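Local structure of Alp7A (Bacillus subtilis, 5EC0) at residues Lys204-Val209 with Val321-Tyr326. The protein binds adenine nucleotide and, as an actin-like protein of the bacterial cytoskeleton, probably forms filaments that segregate plasmids. Sequence-based numbering, arbitrary orientation.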
# COMPACT_ATOMS: atom_id res chain seq x y z
N LYS A 204 -17.43 -13.24 13.90
CA LYS A 204 -18.67 -12.74 14.51
C LYS A 204 -18.60 -12.69 16.03
O LYS A 204 -19.10 -11.75 16.65
CB LYS A 204 -19.85 -13.62 14.07
CG LYS A 204 -21.20 -13.23 14.68
CD LYS A 204 -22.36 -13.94 13.98
CE LYS A 204 -22.96 -13.07 12.87
NZ LYS A 204 -24.15 -13.69 12.22
N ASN A 205 -17.97 -13.69 16.64
CA ASN A 205 -17.93 -13.77 18.10
C ASN A 205 -16.54 -13.67 18.71
O ASN A 205 -16.32 -14.16 19.81
CB ASN A 205 -18.56 -15.08 18.58
CG ASN A 205 -19.97 -15.25 18.08
OD1 ASN A 205 -20.80 -14.35 18.21
ND2 ASN A 205 -20.24 -16.40 17.49
N TYR A 206 -15.59 -13.06 18.02
CA TYR A 206 -14.26 -12.95 18.60
C TYR A 206 -13.72 -11.55 18.38
O TYR A 206 -13.87 -10.98 17.28
CB TYR A 206 -13.31 -14.01 17.99
CG TYR A 206 -13.74 -15.45 18.21
CD1 TYR A 206 -14.64 -16.06 17.35
CD2 TYR A 206 -13.23 -16.21 19.26
CE1 TYR A 206 -15.05 -17.39 17.54
CE2 TYR A 206 -13.62 -17.52 19.46
CZ TYR A 206 -14.52 -18.11 18.59
OH TYR A 206 -14.91 -19.42 18.79
N ASP A 207 -13.15 -10.96 19.42
CA ASP A 207 -12.34 -9.77 19.20
C ASP A 207 -11.18 -10.20 18.28
O ASP A 207 -10.68 -11.32 18.39
CB ASP A 207 -11.82 -9.18 20.51
CG ASP A 207 -12.94 -8.69 21.42
OD1 ASP A 207 -14.07 -8.42 20.94
OD2 ASP A 207 -12.67 -8.55 22.63
N VAL A 208 -10.77 -9.32 17.38
CA VAL A 208 -9.75 -9.66 16.42
C VAL A 208 -8.62 -8.65 16.44
O VAL A 208 -8.86 -7.43 16.40
CB VAL A 208 -10.35 -9.74 14.99
CG1 VAL A 208 -9.25 -9.81 13.93
CG2 VAL A 208 -11.25 -10.96 14.88
N VAL A 209 -7.39 -9.15 16.51
CA VAL A 209 -6.23 -8.29 16.33
C VAL A 209 -5.80 -8.24 14.86
O VAL A 209 -5.23 -9.21 14.32
CB VAL A 209 -5.05 -8.73 17.22
CG1 VAL A 209 -3.85 -7.82 17.00
CG2 VAL A 209 -5.48 -8.72 18.68
N VAL A 321 -10.83 -15.22 24.18
CA VAL A 321 -10.07 -15.75 23.06
C VAL A 321 -10.05 -14.69 21.96
O VAL A 321 -11.10 -14.26 21.48
CB VAL A 321 -10.67 -17.06 22.53
CG1 VAL A 321 -9.82 -17.62 21.41
CG2 VAL A 321 -10.80 -18.09 23.65
N TYR A 322 -8.85 -14.24 21.62
CA TYR A 322 -8.66 -13.38 20.46
C TYR A 322 -8.40 -14.21 19.22
O TYR A 322 -7.86 -15.31 19.30
CB TYR A 322 -7.49 -12.43 20.67
CG TYR A 322 -7.71 -11.25 21.59
CD1 TYR A 322 -8.95 -11.00 22.17
CD2 TYR A 322 -6.66 -10.39 21.89
CE1 TYR A 322 -9.14 -9.92 23.02
CE2 TYR A 322 -6.84 -9.31 22.74
CZ TYR A 322 -8.07 -9.08 23.30
OH TYR A 322 -8.24 -8.00 24.14
N LYS A 323 -8.77 -13.68 18.06
CA LYS A 323 -8.27 -14.20 16.79
C LYS A 323 -7.34 -13.17 16.16
O LYS A 323 -7.41 -11.98 16.49
CB LYS A 323 -9.40 -14.58 15.84
CG LYS A 323 -10.07 -15.90 16.22
CD LYS A 323 -11.30 -16.22 15.38
CE LYS A 323 -11.81 -17.61 15.69
NZ LYS A 323 -13.01 -17.95 14.89
N TYR A 324 -6.48 -13.64 15.27
CA TYR A 324 -5.46 -12.80 14.65
C TYR A 324 -5.60 -12.88 13.14
O TYR A 324 -5.59 -13.97 12.56
CB TYR A 324 -4.06 -13.23 15.10
CG TYR A 324 -3.88 -13.04 16.59
CD1 TYR A 324 -4.43 -13.93 17.51
CD2 TYR A 324 -3.19 -11.94 17.09
CE1 TYR A 324 -4.31 -13.74 18.86
CE2 TYR A 324 -3.04 -11.74 18.43
CZ TYR A 324 -3.61 -12.64 19.32
OH TYR A 324 -3.46 -12.43 20.65
N LEU A 325 -5.76 -11.71 12.52
CA LEU A 325 -5.77 -11.62 11.08
C LEU A 325 -4.55 -10.86 10.61
O LEU A 325 -4.41 -9.67 10.89
CB LEU A 325 -7.04 -10.93 10.55
CG LEU A 325 -7.06 -11.04 9.02
CD1 LEU A 325 -7.75 -12.32 8.54
CD2 LEU A 325 -7.59 -9.79 8.28
N TYR A 326 -3.67 -11.55 9.88
CA TYR A 326 -2.39 -11.01 9.40
C TYR A 326 -2.48 -10.57 7.94
O TYR A 326 -2.95 -11.32 7.10
CB TYR A 326 -1.27 -12.07 9.56
CG TYR A 326 -1.13 -12.63 10.96
CD1 TYR A 326 -0.29 -12.02 11.89
CD2 TYR A 326 -1.82 -13.76 11.36
CE1 TYR A 326 -0.15 -12.51 13.17
CE2 TYR A 326 -1.69 -14.27 12.65
CZ TYR A 326 -0.85 -13.64 13.54
OH TYR A 326 -0.71 -14.12 14.81
O HOH W 1 -13.99 -20.42 15.92
O HOH W 2 -13.24 -12.40 21.98
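The ammonium group of Lys-323 has several partners: NZ lies 3.9 Å from the centroid of the Tyr-206 ring, an off-centre cation-pi contact, donates to a water 2.8 Å away, and hydrogen-bonds to the carbonyl O of Gln-202. That water also bonds Tyr-206 OH, bridging phenol and amine. An extended chain beyond CG carries Lys-323 over the ring, and its CE sits above the ring centre in a CH-pi contact, 12° off the normal. In Tyr-206, chi1 of -60° puts CG beside the backbone N, anti to the carbonyl carbon. Val-321 O lies in the ring plane at its edge, in contact with CD2 at 3.6 Å. A second water links Val-321 O to Asp-207 N. Beyond it the pairing is parallel: Val-209 N gives a 2.8 Å bond to Lys-323 O, while Lys-323 N and Leu-325 N reach Asp-207 O and Val-209 O. On the face opposite Lys-323, Val-209 CB packs 3.7 Å from Tyr-324 CD2, and Asp-207 CB meets Tyr-322 CE1; the Asp-207 carboxylate is salt-bridged to Lys-320. An alanine in place of Tyr-206 would probably leave Lys-323 CE and NZ without their aromatic cover and the bridging water without its phenol. The adjacent parallel strands 207-213 and 322-327 of the five-stranded sheet in this actin-like fold are thus joined by backbone bonds, with a lysine charge probably stabilised by ring, water and carbonyl beside them.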